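Local structure of tryptophan synthase alpha chain (Chlamydia trachomatis, 6V82) at residues Tyr27-Ala32 against Leu77-Gly82; Asn56-Val61 against Val226-Val231; Ala127-Gly132 against Pro158-Leu163. The protein probably splits indole-3-glycerol phosphate into indole and glyceraldehyde 3-phosphate, as the alpha subunit of the synthase that makes L-tryptophan. All coordinates share one frame; numbering follows the deposited sequence.

Contact 1: residues Tyr27-Ala32 against Leu77-Gly82; sequences YTIEAA and LEIVEG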
loop_
_atom_site.group_PDB
_atom_site.type_symbol
_atom_site.label_atom_id
_atom_site.label_comp_id
_atom_site.label_asym_id
_atom_site.label_seq_id
_atom_site.Cartn_x
_atom_site.Cartn_y
_atom_site.Cartn_z
ATOM N N TYR A 27 -4.966 -33.043 41.243
ATOM C CA TYR A 27 -5.789 -33.690 40.234
ATOM C C TYR A 27 -4.959 -34.641 39.383
ATOM O O TYR A 27 -5.399 -35.759 39.081
ATOM C CB TYR A 27 -6.481 -32.652 39.352
ATOM C CG TYR A 27 -7.356 -33.316 38.337
ATOM C CD1 TYR A 27 -8.651 -33.701 38.663
ATOM C CD2 TYR A 27 -6.871 -33.617 37.073
ATOM C CE1 TYR A 27 -9.447 -34.344 37.748
ATOM C CE2 TYR A 27 -7.650 -34.260 36.153
ATOM C CZ TYR A 27 -8.939 -34.622 36.494
ATOM O OH TYR A 27 -9.723 -35.261 35.565
ATOM N N THR A 28 -3.757 -34.213 38.985
ATOM C CA THR A 28 -2.923 -35.080 38.159
ATOM C C THR A 28 -2.638 -36.386 38.881
ATOM O O THR A 28 -2.653 -37.461 38.270
ATOM C CB THR A 28 -1.609 -34.383 37.793
ATOM O OG1 THR A 28 -1.875 -33.136 37.145
ATOM C CG2 THR A 28 -0.804 -35.255 36.866
ATOM N N ILE A 29 -2.392 -36.310 40.192
ATOM C CA ILE A 29 -2.125 -37.509 40.972
ATOM C C ILE A 29 -3.372 -38.370 41.050
ATOM O O ILE A 29 -3.305 -39.595 40.905
ATOM C CB ILE A 29 -1.614 -37.135 42.374
ATOM C CG1 ILE A 29 -0.268 -36.422 42.276
ATOM C CG2 ILE A 29 -1.524 -38.373 43.247
ATOM C CD1 ILE A 29 0.137 -35.740 43.564
ATOM N N GLU A 30 -4.530 -37.740 41.274
ATOM C CA GLU A 30 -5.792 -38.478 41.292
ATOM C C GLU A 30 -6.056 -39.158 39.956
ATOM O O GLU A 30 -6.439 -40.329 39.920
ATOM C CB GLU A 30 -6.951 -37.549 41.652
ATOM C CG GLU A 30 -6.996 -37.208 43.112
ATOM C CD GLU A 30 -6.667 -38.407 43.985
ATOM O OE1 GLU A 30 -5.593 -38.397 44.631
ATOM O OE2 GLU A 30 -7.476 -39.365 44.010
ATOM N N ALA A 31 -5.849 -38.441 38.841
ATOM C CA ALA A 31 -6.117 -39.043 37.538
ATOM C C ALA A 31 -5.203 -40.243 37.296
ATOM O O ALA A 31 -5.658 -41.295 36.820
ATOM C CB ALA A 31 -5.975 -38.004 36.421
ATOM N N ALA A 32 -3.923 -40.118 37.668
ATOM C CA ALA A 32 -2.988 -41.227 37.522
ATOM C C ALA A 32 -3.433 -42.442 38.330
ATOM O O ALA A 32 -3.404 -43.572 37.823
ATOM C CB ALA A 32 -1.587 -40.781 37.932
ATOM N N LEU A 77 7.947 -32.899 39.964
ATOM C CA LEU A 77 8.499 -33.826 40.946
ATOM C C LEU A 77 7.473 -34.174 42.014
ATOM O O LEU A 77 7.358 -35.342 42.405
ATOM C CB LEU A 77 9.763 -33.242 41.584
ATOM C CG LEU A 77 10.958 -33.076 40.638
ATOM C CD1 LEU A 77 12.142 -32.519 41.393
ATOM C CD2 LEU A 77 11.319 -34.395 39.977
ATOM N N GLU A 78 6.724 -33.178 42.508
ATOM C CA GLU A 78 5.642 -33.462 43.453
ATOM C C GLU A 78 4.646 -34.450 42.871
ATOM O O GLU A 78 4.161 -35.343 43.578
ATOM C CB GLU A 78 4.876 -32.200 43.808
ATOM C CG GLU A 78 5.520 -31.220 44.704
ATOM C CD GLU A 78 4.517 -30.148 45.084
ATOM O OE1 GLU A 78 3.393 -30.516 45.523
ATOM O OE2 GLU A 78 4.838 -28.949 44.904
ATOM N N ILE A 79 4.282 -34.259 41.597
ATOM C CA ILE A 79 3.306 -35.128 40.954
ATOM C C ILE A 79 3.827 -36.556 40.897
ATOM O O ILE A 79 3.127 -37.507 41.267
ATOM C CB ILE A 79 2.973 -34.605 39.549
ATOM C CG1 ILE A 79 2.107 -33.357 39.650
ATOM C CG2 ILE A 79 2.288 -35.698 38.732
ATOM C CD1 ILE A 79 1.963 -32.651 38.353
ATOM N N VAL A 80 5.065 -36.724 40.421
ATOM C CA VAL A 80 5.645 -38.058 40.325
ATOM C C VAL A 80 5.754 -38.691 41.701
ATOM O O VAL A 80 5.486 -39.885 41.871
ATOM C CB VAL A 80 7.011 -38.002 39.625
ATOM C CG1 VAL A 80 7.676 -39.387 39.661
ATOM C CG2 VAL A 80 6.842 -37.513 38.202
ATOM N N GLU A 81 6.134 -37.906 42.711
ATOM C CA GLU A 81 6.199 -38.459 44.061
ATOM C C GLU A 81 4.815 -38.813 44.596
ATOM O O GLU A 81 4.677 -39.789 45.335
ATOM C CB GLU A 81 6.917 -37.489 44.994
ATOM C CG GLU A 81 8.402 -37.375 44.677
ATOM C CD GLU A 81 9.067 -36.205 45.373
ATOM O OE1 GLU A 81 8.446 -35.660 46.304
ATOM O OE2 GLU A 81 10.200 -35.829 44.987
ATOM N N GLY A 82 3.783 -38.052 44.219
ATOM C CA GLY A 82 2.433 -38.402 44.630
ATOM C C GLY A 82 1.940 -39.690 43.997
ATOM O O GLY A 82 1.220 -40.467 44.633
#

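Contact 2: residues Asn56-Val61 against Val226-Val231; sequences NPEIQV and VKTAFV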
loop_
_atom_site.group_PDB
_atom_site.type_symbol
_atom_site.label_atom_id
_atom_site.label_comp_id
_atom_site.label_asym_id
_atom_site.label_seq_id
_atom_site.Cartn_x
_atom_site.Cartn_y
_atom_site.Cartn_z
ATOM N N ASN A 56 -1.149 -33.064 18.760
ATOM C CA ASN A 56 -2.402 -32.660 18.150
ATOM C C ASN A 56 -3.074 -31.588 19.014
ATOM O O ASN A 56 -2.723 -31.410 20.183
ATOM C CB ASN A 56 -3.301 -33.879 17.932
ATOM C CG ASN A 56 -4.099 -34.243 19.149
ATOM O OD1 ASN A 56 -5.211 -33.759 19.344
ATOM N ND2 ASN A 56 -3.549 -35.114 19.970
ATOM N N PRO A 57 -4.015 -30.828 18.442
ATOM C CA PRO A 57 -4.559 -29.662 19.168
ATOM C C PRO A 57 -5.115 -29.973 20.555
ATOM O O PRO A 57 -4.983 -29.150 21.470
ATOM C CB PRO A 57 -5.660 -29.166 18.221
ATOM C CG PRO A 57 -5.240 -29.637 16.883
ATOM C CD PRO A 57 -4.589 -30.956 17.094
ATOM N N GLU A 58 -5.750 -31.134 20.728
ATOM C CA GLU A 58 -6.273 -31.522 22.031
ATOM C C GLU A 58 -5.186 -31.464 23.086
ATOM O O GLU A 58 -5.387 -30.936 24.185
ATOM C CB GLU A 58 -6.857 -32.934 21.956
ATOM C CG GLU A 58 -8.342 -33.013 21.644
ATOM C CD GLU A 58 -9.185 -33.135 22.898
ATOM O OE1 GLU A 58 -10.401 -32.848 22.835
ATOM O OE2 GLU A 58 -8.627 -33.518 23.950
ATOM N N ILE A 59 -4.018 -32.012 22.759
ATOM C CA ILE A 59 -2.916 -32.041 23.706
ATOM C C ILE A 59 -2.283 -30.662 23.832
ATOM O O ILE A 59 -1.795 -30.289 24.910
ATOM C CB ILE A 59 -1.915 -33.119 23.258
ATOM C CG1 ILE A 59 -2.646 -34.460 23.130
ATOM C CG2 ILE A 59 -0.764 -33.235 24.233
ATOM C CD1 ILE A 59 -3.465 -34.842 24.362
ATOM N N GLN A 60 -2.291 -29.880 22.748
ATOM C CA GLN A 60 -1.805 -28.506 22.819
ATOM C C GLN A 60 -2.587 -27.711 23.862
ATOM O O GLN A 60 -1.996 -27.096 24.756
ATOM C CB GLN A 60 -1.888 -27.850 21.434
ATOM C CG GLN A 60 -1.056 -26.580 21.273
ATOM C CD GLN A 60 -0.306 -26.512 19.934
ATOM O OE1 GLN A 60 0.749 -25.873 19.829
ATOM N NE2 GLN A 60 -0.851 -27.168 18.909
ATOM N N VAL A 61 -3.926 -27.755 23.790
ATOM C CA VAL A 61 -4.764 -27.037 24.753
ATOM C C VAL A 61 -4.590 -27.592 26.169
ATOM O O VAL A 61 -4.657 -26.840 27.153
ATOM C CB VAL A 61 -6.233 -27.083 24.294
ATOM C CG1 VAL A 61 -7.154 -26.586 25.380
ATOM C CG2 VAL A 61 -6.399 -26.234 23.057
ATOM N N VAL A 226 -2.968 -44.990 24.539
ATOM C CA VAL A 226 -4.145 -44.132 24.544
ATOM C C VAL A 226 -3.633 -42.719 24.804
ATOM O O VAL A 226 -3.395 -42.335 25.955
ATOM C CB VAL A 226 -5.152 -44.565 25.613
ATOM C CG1 VAL A 226 -6.346 -43.641 25.614
ATOM C CG2 VAL A 226 -5.557 -46.021 25.421
ATOM N N LYS A 227 -3.451 -41.942 23.740
ATOM C CA LYS A 227 -2.851 -40.616 23.855
ATOM C C LYS A 227 -3.877 -39.528 24.156
ATOM O O LYS A 227 -3.670 -38.713 25.059
ATOM C CB LYS A 227 -2.095 -40.270 22.568
ATOM C CG LYS A 227 -1.458 -38.886 22.562
ATOM C CD LYS A 227 -0.424 -38.766 23.681
ATOM C CE LYS A 227 0.178 -37.362 23.754
ATOM N NZ LYS A 227 1.124 -37.039 22.633
ATOM N N THR A 228 -4.975 -39.494 23.401
ATOM C CA THR A 228 -5.971 -38.429 23.489
ATOM C C THR A 228 -7.116 -38.735 24.458
ATOM O O THR A 228 -7.547 -37.845 25.202
ATOM C CB THR A 228 -6.545 -38.143 22.094
ATOM O OG1 THR A 228 -5.532 -37.554 21.266
ATOM C CG2 THR A 228 -7.738 -37.200 22.160
ATOM N N ALA A 229 -7.605 -39.983 24.490
ATOM C CA ALA A 229 -8.927 -40.246 25.063
ATOM C C ALA A 229 -9.019 -39.804 26.521
ATOM O O ALA A 229 -10.000 -39.161 26.913
ATOM C CB ALA A 229 -9.281 -41.729 24.922
ATOM N N PHE A 230 -8.001 -40.125 27.332
ATOM C CA PHE A 230 -8.020 -39.775 28.751
ATOM C C PHE A 230 -8.035 -38.262 28.947
ATOM O O PHE A 230 -8.844 -37.733 29.718
ATOM C CB PHE A 230 -6.817 -40.398 29.462
ATOM C CG PHE A 230 -6.843 -41.908 29.498
ATOM C CD1 PHE A 230 -8.013 -42.589 29.801
ATOM C CD2 PHE A 230 -5.699 -42.643 29.222
ATOM C CE1 PHE A 230 -8.037 -43.979 29.833
ATOM C CE2 PHE A 230 -5.717 -44.031 29.253
ATOM C CZ PHE A 230 -6.890 -44.700 29.556
ATOM N N VAL A 231 -7.139 -37.549 28.258
ATOM C CA VAL A 231 -7.108 -36.091 28.354
ATOM C C VAL A 231 -8.458 -35.509 27.953
ATOM O O VAL A 231 -9.029 -34.660 28.650
ATOM C CB VAL A 231 -5.967 -35.520 27.488
ATOM C CG1 VAL A 231 -6.129 -34.012 27.289
ATOM C CG2 VAL A 231 -4.622 -35.836 28.116
#

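Contact 3: residues Ala127-Gly132 against Pro158-Leu163; sequences APLSHG and PERMSL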
loop_
_atom_site.group_PDB
_atom_site.type_symbol
_atom_site.label_atom_id
_atom_site.label_comp_id
_atom_site.label_asym_id
_atom_site.label_seq_id
_atom_site.Cartn_x
_atom_site.Cartn_y
_atom_site.Cartn_z
ATOM N N ALA A 127 17.902 -39.069 17.691
ATOM C CA ALA A 127 19.221 -39.659 17.861
ATOM C C ALA A 127 20.178 -39.067 16.834
ATOM O O ALA A 127 19.767 -38.729 15.723
ATOM C CB ALA A 127 19.164 -41.177 17.698
ATOM N N PRO A 128 21.452 -38.914 17.176
ATOM C CA PRO A 128 22.367 -38.219 16.267
ATOM C C PRO A 128 22.504 -38.959 14.945
ATOM O O PRO A 128 22.364 -40.183 14.870
ATOM C CB PRO A 128 23.689 -38.187 17.042
ATOM C CG PRO A 128 23.292 -38.345 18.480
ATOM C CD PRO A 128 22.099 -39.264 18.451
ATOM N N LEU A 129 22.768 -38.190 13.888
ATOM C CA LEU A 129 22.795 -38.779 12.556
ATOM C C LEU A 129 24.132 -39.452 12.256
ATOM O O LEU A 129 24.153 -40.571 11.733
ATOM C CB LEU A 129 22.469 -37.713 11.510
ATOM C CG LEU A 129 22.144 -38.236 10.110
ATOM C CD1 LEU A 129 21.388 -39.560 10.178
ATOM C CD2 LEU A 129 21.338 -37.199 9.336
ATOM N N SER A 130 25.252 -38.808 12.581
ATOM C CA SER A 130 26.551 -39.418 12.319
ATOM C C SER A 130 26.816 -40.555 13.292
ATOM O O SER A 130 26.495 -40.464 14.479
ATOM C CB SER A 130 27.676 -38.388 12.427
ATOM O OG SER A 130 28.946 -39.016 12.290
ATOM N N HIS A 131 27.425 -41.629 12.784
ATOM C CA HIS A 131 27.739 -42.765 13.645
ATOM C C HIS A 131 28.659 -42.363 14.789
ATOM O O HIS A 131 28.625 -42.980 15.860
ATOM C CB HIS A 131 28.378 -43.889 12.833
ATOM C CG HIS A 131 27.640 -44.229 11.577
ATOM N ND1 HIS A 131 28.105 -43.887 10.325
ATOM C CD2 HIS A 131 26.474 -44.888 11.379
ATOM C CE1 HIS A 131 27.257 -44.319 9.409
ATOM N NE2 HIS A 131 26.258 -44.930 10.022
ATOM N N GLY A 132 29.480 -41.336 14.588
ATOM C CA GLY A 132 30.375 -40.872 15.626
ATOM C C GLY A 132 29.712 -39.932 16.611
ATOM O O GLY A 132 29.768 -40.162 17.823
ATOM N N PRO A 158 19.681 -46.355 7.951
ATOM C CA PRO A 158 20.577 -47.250 8.704
ATOM C C PRO A 158 21.512 -46.515 9.655
ATOM O O PRO A 158 21.868 -47.067 10.703
ATOM C CB PRO A 158 21.349 -47.982 7.595
ATOM C CG PRO A 158 21.059 -47.212 6.315
ATOM C CD PRO A 158 19.708 -46.620 6.506
ATOM N N GLU A 159 21.903 -45.276 9.322
ATOM C CA GLU A 159 22.734 -44.459 10.207
ATOM C C GLU A 159 22.059 -44.226 11.555
ATOM O O GLU A 159 22.726 -44.194 12.600
ATOM C CB GLU A 159 23.047 -43.114 9.543
ATOM C CG GLU A 159 24.142 -43.138 8.496
ATOM C CD GLU A 159 23.770 -43.938 7.268
ATOM O OE1 GLU A 159 22.657 -43.736 6.739
ATOM O OE2 GLU A 159 24.592 -44.774 6.835
ATOM N N ARG A 160 20.742 -44.015 11.546
ATOM C CA ARG A 160 19.995 -43.935 12.795
ATOM C C ARG A 160 19.992 -45.284 13.494
ATOM O O ARG A 160 20.404 -45.392 14.654
ATOM C CB ARG A 160 18.558 -43.487 12.532
ATOM C CG ARG A 160 18.336 -42.747 11.238
ATOM C CD ARG A 160 18.554 -41.296 11.464
ATOM N NE ARG A 160 18.000 -40.929 12.755
ATOM C CZ ARG A 160 18.089 -39.716 13.268
ATOM N NH1 ARG A 160 17.551 -39.468 14.450
ATOM N NH2 ARG A 160 18.713 -38.757 12.591
ATOM N N MET A 161 19.524 -46.321 12.782
ATOM C CA MET A 161 19.427 -47.685 13.296
ATOM C C MET A 161 20.589 -48.047 14.205
ATOM O O MET A 161 20.396 -48.609 15.288
ATOM C CB MET A 161 19.358 -48.663 12.123
ATOM C CG MET A 161 18.062 -48.610 11.356
ATOM S SD MET A 161 16.670 -48.920 12.457
ATOM C CE MET A 161 15.744 -50.129 11.504
ATOM N N SER A 162 21.808 -47.721 13.772
ATOM C CA SER A 162 22.984 -47.895 14.614
ATOM C C SER A 162 22.892 -47.031 15.862
ATOM O O SER A 162 22.903 -47.540 16.987
ATOM C CB SER A 162 24.247 -47.548 13.832
ATOM O OG SER A 162 24.271 -48.235 12.601
ATOM N N LEU A 163 22.812 -45.709 15.682
ATOM C CA LEU A 163 22.829 -44.831 16.846
ATOM C C LEU A 163 21.531 -44.909 17.635
ATOM O O LEU A 163 21.553 -44.746 18.861
ATOM C CB LEU A 163 23.121 -43.391 16.436
ATOM C CG LEU A 163 24.589 -42.990 16.618
ATOM C CD1 LEU A 163 24.695 -41.498 16.740
ATOM C CD2 LEU A 163 25.227 -43.661 17.833
#

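Contact 1: residues Tyr27-Ala32 against Leu77-Gly82
Ile29 and Ile79 meet between two helices of the outer layer of a TIM barrel: helix 25-37, which follows strand 13-19, and helix 73-84, which comes after the neighbouring strand 42-46. The short segments run roughly parallel, with a crossing angle of -33° and axes 9.0 Å apart, a close approach that lets side chains of one helix reach the backbone of the other. Ile29 has the larger buried surface of the two. Its CG2 is anti to the backbone N, while CG1 is anti to the carbonyl carbon (chi1 -64°) and lies against the turn of the second helix, 3.7 Å from Ile79 O. The extended chi2 of 166° carries CD1 onward toward the carbonyl O of Glu78 and the CA of Gly82. Ile79 answers from the other helix with both of its branches, but its main partner is Thr28, whose side chain it crosses at about a right angle. The methyls meet there, with Thr28 CG2 3.6 Å from Ile79 CG2, and Ile79 CD1 stands 4.0 Å from Thr28 CB. The methyl of Thr28 makes the closest approach to Ile79; OG1 is hydrogen-bonded to Gly24 O and Gly21 N, which satisfies a buried hydroxyl. On the barrel side, Ile79 also touches Leu45 of strand 42-46, and Ala32 touches Leu43 of the same strand, so the two helices share one strand as their floor. At the far end Gly82, having no side chain, lets Ile29 come onto its backbone: Ile29 CD1 lies 3.7 Å from Gly82 CA, and Ile29 CG2 is equally 3.7 Å from Gly82 O.

Contact 2: residues Asn56-Val61 against Val226-Val231
Asn56 and Thr228 make the polar part of this contact, where the start of helix 57-68 faces the turn that follows strand 223-226 in the TIM barrel. Asn56 ND2 gives a weak hydrogen bond to Thr228 OG1, 3.4 Å long with an N-H...O angle of 131°; the stronger partner of that hydroxyl is Asp207. The other end of the same amide caps the helix: Asn56 OD1 accepts from Glu58 N at 3.0 Å, the donor lying above the carbonyl plane, 55° out of it. Chi1 of 84° sets Asn56 CG between the backbone N and the carbonyl carbon; from there OD1 turns back to the helix start and ND2 to Thr228. The apolar part is built on Ile59. Its CD1 packs 4.0 Å from Val231 CG1, the two side chains crossing at about a right angle, and stands 3.9 Å from Lys227 O. Ile59 CG1 meets the aliphatic shaft of Lys227, 4.1 Å from CE. Glu58 adds a looser contact, OE2 lying 4.2 Å from Thr228 CG2, while OE1 is hydrogen-bonded to His232. The ionic part centres on Lys227, whose NZ forms a salt bridge with Asp55, a predicted proton acceptor, and whose ammonium makes cation-pi contacts with Tyr17 and Tyr95. The lysine thus packs its hydrocarbon part on Ile59 and pairs its ammonium with Asp55, which is consistent with a second-shell role in holding the carboxylate in place.

Contact 3: residues Ala127-Gly132 against Pro158-Leu163
Chi1 of -166° sets Leu129 CG anti to the backbone N, and from CG the CD1 branch reaches Arg160, whose chain is bent at chi2 and chi3; the two cross at a slant with Leu129 CD1 3.6 Å from Arg160 CD. His131 has CG anti to the carbonyl carbon instead (chi1 -49°), and its ring reaches Glu159: NE2 lies 3.2 Å from Glu159 CG, the imidazole and carboxylate planes being 68° apart. This is a contact with the methylene part of the glutamate, and Glu159 OE2 stays 3.6 Å from His131 NE2. Glu159 CB also meets the carbonyl O of Leu129, at 3.5 Å. In the TIM barrel, segment 127-132 is loop between strand 119-122 and helix 136-144, while helix 158-167 comes after the next strand, 147-153; the contact lays that loop on the first turns of the helix. Both elements also border a chain of another protein in the assembly, which Leu129 and Arg160 touch. Deeper in, the Ala127 carbonyl O lies over one face of the Arg160 guanidinium, with angles too poor for a hydrogen bond. Arg160 also packs against Pro126. Leu163, which has the largest surface buried by this contact, sets its CD1 against the Pro128 ring, 3.5 Å from Pro128 CB, and against the backbone oxygens of Pro128 and Ser130. Within the helix, Pro158 O accepts from both Ser162 N and Ser162 OG, from opposite faces of its plane, the hydroxyl at 3.3 Å.

Contacts 1 and 2 lie near each other without touching, nearest atoms about 6 Å apart, and helices 57-68 and 73-84, one in each, follow each other in the chain. All three contacts are partly buried; contacts 1 and 2 lie nearer the chain's centre, and contact 3, with several exposed residues, is on the opposite side of it from contact 1. Contact 1 joins two barrel helices through apolar branches set against backbone. Contact 2, beside the predicted catalytic acids, mixes a cap, a weak hydrogen bond from a side-chain amide and a lysine with hydrocarbon packing. Contact 3 fits a loop onto a helix, with Leu163 on a proline ring at its centre and charged or imidazole side chains mostly in van der Waals contact around it.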